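Local coordinates for periplasmic sugar-binding domain protein (Pseudomonas fluorescens Pf-5, PDB 3H75), which probably binds a sugar or related carbohydrate in the bacterial periplasm, at residues Ala260-Leu265 with Ser293-Leu298; Gly266-Val271 with Tyr333-Gln338. One frame throughout, in Å; residues are numbered along the deposited sequence.

Interaction 1 of 2, residues Ala260-Leu265 with Ser293-Leu298; sequences AGHFTL and SLFQAL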
loop_
_atom_site.group_PDB
_atom_site.type_symbol
_atom_site.label_atom_id
_atom_site.label_comp_id
_atom_site.label_asym_id
_atom_site.label_seq_id
_atom_site.Cartn_x
_atom_site.Cartn_y
_atom_site.Cartn_z
ATOM N N ALA A 260 -4.336 6.984 -1.463
ATOM C CA ALA A 260 -3.652 6.280 -2.539
ATOM C C ALA A 260 -2.262 6.826 -2.777
ATOM O O ALA A 260 -1.932 7.921 -2.324
ATOM C CB ALA A 260 -4.469 6.372 -3.826
ATOM N N GLY A 261 -1.452 6.045 -3.485
ATOM C CA GLY A 261 -0.101 6.470 -3.798
ATOM C C GLY A 261 0.977 5.429 -3.573
ATOM O O GLY A 261 2.003 5.447 -4.256
ATOM N N HIS A 262 0.762 4.507 -2.641
ATOM C CA HIS A 262 1.787 3.510 -2.363
ATOM C C HIS A 262 2.006 2.458 -3.447
ATOM O O HIS A 262 2.988 1.716 -3.397
ATOM C CB HIS A 262 1.538 2.840 -0.998
ATOM C CG HIS A 262 0.377 1.897 -0.966
ATOM N ND1 HIS A 262 -0.863 2.214 -1.479
ATOM C CD2 HIS A 262 0.247 0.667 -0.413
ATOM C CE1 HIS A 262 -1.705 1.226 -1.240
ATOM N NE2 HIS A 262 -1.056 0.274 -0.594
ATOM N N PHE A 263 1.119 2.396 -4.435
ATOM C CA PHE A 263 1.290 1.422 -5.507
ATOM C C PHE A 263 2.495 1.798 -6.362
ATOM O O PHE A 263 2.958 1.001 -7.173
ATOM C CB PHE A 263 0.032 1.330 -6.384
ATOM C CG PHE A 263 -0.137 2.474 -7.352
ATOM C CD1 PHE A 263 0.379 2.399 -8.648
ATOM C CD2 PHE A 263 -0.820 3.622 -6.971
ATOM C CE1 PHE A 263 0.216 3.458 -9.546
ATOM C CE2 PHE A 263 -0.986 4.680 -7.857
ATOM C CZ PHE A 263 -0.470 4.598 -9.146
ATOM N N THR A 264 3.007 3.009 -6.167
ATOM C CA THR A 264 4.160 3.479 -6.933
ATOM C C THR A 264 5.496 3.100 -6.298
ATOM O O THR A 264 6.539 3.237 -6.931
ATOM C CB THR A 264 4.163 5.017 -7.065
ATOM O OG1 THR A 264 4.224 5.602 -5.757
ATOM C CG2 THR A 264 2.921 5.505 -7.790
ATOM N N LEU A 265 5.476 2.619 -5.059
ATOM C CA LEU A 265 6.723 2.309 -4.362
ATOM C C LEU A 265 7.697 1.408 -5.111
ATOM O O LEU A 265 8.901 1.663 -5.104
ATOM C CB LEU A 265 6.431 1.724 -2.977
ATOM C CG LEU A 265 7.592 1.867 -1.984
ATOM C CD1 LEU A 265 7.048 1.916 -0.566
ATOM C CD2 LEU A 265 8.563 0.721 -2.158
ATOM N N SER A 293 6.832 9.527 1.931
ATOM C CA SER A 293 5.462 9.908 2.242
ATOM C C SER A 293 4.799 9.831 0.879
ATOM O O SER A 293 4.963 10.726 0.051
ATOM C CB SER A 293 5.397 11.340 2.786
ATOM O OG SER A 293 5.941 11.412 4.093
ATOM N N LEU A 294 4.072 8.746 0.633
ATOM C CA LEU A 294 3.425 8.550 -0.656
ATOM C C LEU A 294 1.909 8.698 -0.633
ATOM O O LEU A 294 1.308 9.075 -1.642
ATOM C CB LEU A 294 3.780 7.165 -1.211
ATOM C CG LEU A 294 5.264 6.874 -1.449
ATOM C CD1 LEU A 294 5.427 5.434 -1.897
ATOM C CD2 LEU A 294 5.819 7.826 -2.508
ATOM N N PHE A 295 1.290 8.411 0.507
ATOM C CA PHE A 295 -0.162 8.491 0.599
ATOM C C PHE A 295 -0.745 9.889 0.536
ATOM O O PHE A 295 -0.204 10.835 1.106
ATOM C CB PHE A 295 -0.661 7.815 1.878
ATOM C CG PHE A 295 -0.712 6.322 1.793
ATOM C CD1 PHE A 295 -1.537 5.692 0.868
ATOM C CD2 PHE A 295 0.054 5.540 2.648
ATOM C CE1 PHE A 295 -1.600 4.299 0.798
ATOM C CE2 PHE A 295 -0.001 4.147 2.586
ATOM C CZ PHE A 295 -0.830 3.527 1.657
ATOM N N GLN A 296 -1.861 9.991 -0.174
ATOM C CA GLN A 296 -2.600 11.236 -0.321
ATOM C C GLN A 296 -4.077 10.885 -0.338
ATOM O O GLN A 296 -4.474 9.884 -0.934
ATOM C CB GLN A 296 -2.268 11.935 -1.641
ATOM C CG GLN A 296 -0.926 12.626 -1.703
ATOM C CD GLN A 296 -0.740 13.377 -3.010
ATOM O OE1 GLN A 296 -1.607 14.153 -3.417
ATOM N NE2 GLN A 296 0.393 13.155 -3.670
ATOM N N ALA A 297 -4.885 11.703 0.325
ATOM C CA ALA A 297 -6.328 11.502 0.325
ATOM C C ALA A 297 -6.763 12.125 -1.000
ATOM O O ALA A 297 -6.862 13.347 -1.119
ATOM C CB ALA A 297 -6.961 12.235 1.495
ATOM N N LEU A 298 -7.005 11.279 -1.995
ATOM C CA LEU A 298 -7.373 11.726 -3.331
ATOM C C LEU A 298 -8.563 12.656 -3.443
ATOM O O LEU A 298 -9.556 12.501 -2.742
ATOM C CB LEU A 298 -7.641 10.525 -4.234
ATOM C CG LEU A 298 -6.501 9.552 -4.528
ATOM C CD1 LEU A 298 -7.052 8.417 -5.384
ATOM C CD2 LEU A 298 -5.365 10.266 -5.245
#
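This contact sits at the hinge of a two-domain periplasmic binding protein of the type I fold, where the chain leaves strand 257-260 of one lobe for helix 265-277 of the other and comes back along residues 293-298. Ala260 and Gln296 form an antiparallel hydrogen-bonded pair: Ala260 N donates to Gln296 O at 3.0 Å, nearly straight at 164°, and Gln296 N returns a more bent bond to Ala260 O. The tight part lies on one side of this pair. His262 has CG in the crowded position between its backbone N and carbonyl carbon (chi1 72°), so one face of the imidazole receives the tip of Phe295; the rings are oblique, planes at 40°, with His262 CG only 3.3 Å from Phe295 CZ. Phe18 stacks on the same imidazole, and NE2 bonds a glycerol, probably from the crystallisation liquor, in a spot consistent with the interdomain sugar cleft. Gly261 turns the chain here with a positive phi, its CA 3.7 Å from Leu294 O. The looser side is at Gln296, whose partly exposed side chain leads away from the bridge and makes a weak bond to Gln302. On the same face as Gln296, but buried, Ala260 CB meets Leu298 CD1 at 3.6 Å, while Leu294 sends CD1 across Leu265 CB at about a right angle. Gly261 O closes the turn, taking both Thr264 N and, nearly along its C=O axis, Thr264 OG1 at 2.7 Å.

Interaction 2 of 2, residues Gly266-Val271 with Tyr333-Gln338; sequences GGWALV and YPFGLQ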
loop_
_atom_site.group_PDB
_atom_site.type_symbol
_atom_site.label_atom_id
_atom_site.label_comp_id
_atom_site.label_asym_id
_atom_site.label_seq_id
_atom_site.Cartn_x
_atom_site.Cartn_y
_atom_site.Cartn_z
ATOM N N GLY A 266 7.182 0.364 -5.752
ATOM C CA GLY A 266 8.047 -0.541 -6.492
ATOM C C GLY A 266 8.836 0.161 -7.585
ATOM O O GLY A 266 10.009 -0.151 -7.813
ATOM N N GLY A 267 8.194 1.104 -8.268
ATOM C CA GLY A 267 8.864 1.835 -9.333
ATOM C C GLY A 267 10.002 2.680 -8.797
ATOM O O GLY A 267 11.095 2.720 -9.373
ATOM N N TRP A 268 9.750 3.367 -7.689
ATOM C CA TRP A 268 10.771 4.207 -7.074
ATOM C C TRP A 268 11.916 3.317 -6.607
ATOM O O TRP A 268 13.082 3.698 -6.676
ATOM C CB TRP A 268 10.198 4.957 -5.872
ATOM C CG TRP A 268 8.926 5.707 -6.131
ATOM C CD1 TRP A 268 7.917 5.916 -5.234
ATOM C CD2 TRP A 268 8.528 6.372 -7.341
ATOM N NE1 TRP A 268 6.919 6.668 -5.805
ATOM C CE2 TRP A 268 7.266 6.960 -7.097
ATOM C CE3 TRP A 268 9.113 6.527 -8.607
ATOM C CZ2 TRP A 268 6.576 7.691 -8.073
ATOM C CZ3 TRP A 268 8.427 7.255 -9.576
ATOM C CH2 TRP A 268 7.170 7.826 -9.301
ATOM N N ALA A 269 11.572 2.128 -6.116
ATOM C CA ALA A 269 12.577 1.184 -5.644
ATOM C C ALA A 269 13.526 0.815 -6.781
ATOM O O ALA A 269 14.733 0.696 -6.575
ATOM C CB ALA A 269 11.902 -0.075 -5.091
ATOM N N LEU A 270 12.985 0.635 -7.983
ATOM C CA LEU A 270 13.833 0.275 -9.117
ATOM C C LEU A 270 14.750 1.428 -9.512
ATOM O O LEU A 270 15.867 1.199 -9.983
ATOM C CB LEU A 270 12.983 -0.196 -10.303
ATOM C CG LEU A 270 12.301 -1.548 -10.039
ATOM C CD1 LEU A 270 11.464 -1.965 -11.227
ATOM C CD2 LEU A 270 13.347 -2.608 -9.750
ATOM N N VAL A 271 14.295 2.663 -9.319
ATOM C CA VAL A 271 15.144 3.811 -9.629
ATOM C C VAL A 271 16.325 3.760 -8.664
ATOM O O VAL A 271 17.477 3.950 -9.061
ATOM C CB VAL A 271 14.410 5.156 -9.425
ATOM C CG1 VAL A 271 15.397 6.312 -9.568
ATOM C CG2 VAL A 271 13.289 5.298 -10.440
ATOM N N TYR A 333 15.531 12.521 -4.625
ATOM C CA TYR A 333 14.484 11.905 -5.424
ATOM C C TYR A 333 13.142 12.549 -5.103
ATOM O O TYR A 333 12.756 12.643 -3.938
ATOM C CB TYR A 333 14.409 10.410 -5.133
ATOM C CG TYR A 333 15.660 9.640 -5.484
ATOM C CD1 TYR A 333 16.147 9.616 -6.789
ATOM C CD2 TYR A 333 16.329 8.889 -4.516
ATOM C CE1 TYR A 333 17.263 8.854 -7.125
ATOM C CE2 TYR A 333 17.443 8.127 -4.841
ATOM C CZ TYR A 333 17.903 8.111 -6.145
ATOM O OH TYR A 333 18.986 7.327 -6.470
ATOM N N PRO A 334 12.424 13.020 -6.136
ATOM C CA PRO A 334 11.119 13.653 -5.930
ATOM C C PRO A 334 9.978 12.638 -6.008
ATOM O O PRO A 334 8.892 12.949 -6.498
ATOM C CB PRO A 334 11.062 14.667 -7.061
ATOM C CG PRO A 334 11.709 13.913 -8.179
ATOM C CD PRO A 334 12.912 13.269 -7.505
ATOM N N PHE A 335 10.233 11.425 -5.519
ATOM C CA PHE A 335 9.233 10.360 -5.546
ATOM C C PHE A 335 7.894 10.783 -4.947
ATOM O O PHE A 335 7.826 11.239 -3.807
ATOM C CB PHE A 335 9.736 9.122 -4.793
ATOM C CG PHE A 335 11.006 8.534 -5.347
ATOM C CD1 PHE A 335 11.228 8.459 -6.721
ATOM C CD2 PHE A 335 11.961 8.011 -4.485
ATOM C CE1 PHE A 335 12.390 7.867 -7.227
ATOM C CE2 PHE A 335 13.124 7.415 -4.977
ATOM C CZ PHE A 335 13.337 7.344 -6.349
ATOM N N GLY A 336 6.826 10.613 -5.718
ATOM C CA GLY A 336 5.510 10.983 -5.234
ATOM C C GLY A 336 4.440 10.822 -6.292
ATOM O O GLY A 336 4.735 10.663 -7.478
ATOM N N LEU A 337 3.186 10.871 -5.861
ATOM C CA LEU A 337 2.067 10.723 -6.780
ATOM C C LEU A 337 2.018 11.883 -7.766
ATOM O O LEU A 337 1.516 11.741 -8.880
ATOM C CB LEU A 337 0.757 10.652 -5.991
ATOM C CG LEU A 337 -0.525 10.314 -6.750
ATOM C CD1 LEU A 337 -0.380 8.970 -7.451
ATOM C CD2 LEU A 337 -1.688 10.280 -5.767
ATOM N N GLN A 338 2.549 13.033 -7.365
ATOM C CA GLN A 338 2.523 14.194 -8.244
ATOM C C GLN A 338 3.251 13.946 -9.562
ATOM O O GLN A 338 2.901 14.534 -10.582
ATOM C CB GLN A 338 3.111 15.417 -7.538
ATOM C CG GLN A 338 2.865 16.719 -8.285
ATOM C CD GLN A 338 1.447 16.813 -8.829
ATOM O OE1 GLN A 338 0.474 16.575 -8.109
ATOM N NE2 GLN A 338 1.326 17.159 -10.107
#
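The first turns of helix 265-277 pass an irregular piece of chain, residues 333-338, with the backbones closest at Trp268 and Phe335, whose CA atoms are 6.5 Å apart. Trp268 points from the helix toward that chain, and Phe335 reaches back to meet it. Their planes are nearly parallel, at 17°, but slid so far apart that the rings barely overlap. Each methylene instead sits over the centre of a ring of the other residue in a reciprocal pair of CH-pi contacts: Trp268 CB stands 3.6 Å from the centroid of the Phe335 ring, almost on its normal, and Phe335 CB lies 3.7 Å from the centroid of the indole five-membered ring. Phe335 CD1 lies over the rim of the indole face, and makes the closest touch, 3.4 Å to Trp268 CE3. In this two-lobed periplasmic binding protein fold, the chain that follows helix 319-322 thus lies against a helix of the lobe built on the parallel sheet, and Met118 of strand 115-119 touches both aromatic side chains. One turn further on, Val271 places CG1 in the plane of the Phe335 ring at its edge, and its CB is 3.9 Å from Phe335 CZ. Tyr333 CB sits over the rim of the opposite face of Phe335. The Tyr333 side chain slides past Val271, with Tyr333 CE1 4.0 Å from Val271 CG1, while its hydroxyl is hydrogen-bonded to Asp275. Gly336 O comes obliquely to 3.5 Å from Trp268 CZ2.

The first segments are consecutive, 260-265 running straight into 266-271, so helix 265-277 starts in interaction 1 and carries interaction 2; their partners follow in the same order, and the contacts cross along the chain. Interaction 1 is the more buried, about 7 Å from the centre of the chain to its own centre, and mixes backbone hydrogen bonding with an aromatic pair beside a bound glycerol. Interaction 2, about 14 Å out and partly buried, is held across its segments by aromatic and aliphatic packing alone. They meet directly: Leu294 CD2 packs against Trp268 NE1 at 3.7 Å, and Leu298 CD2 lies at 3.7 Å from Leu337 CD2, so 293-298 touches both segments of interaction 2.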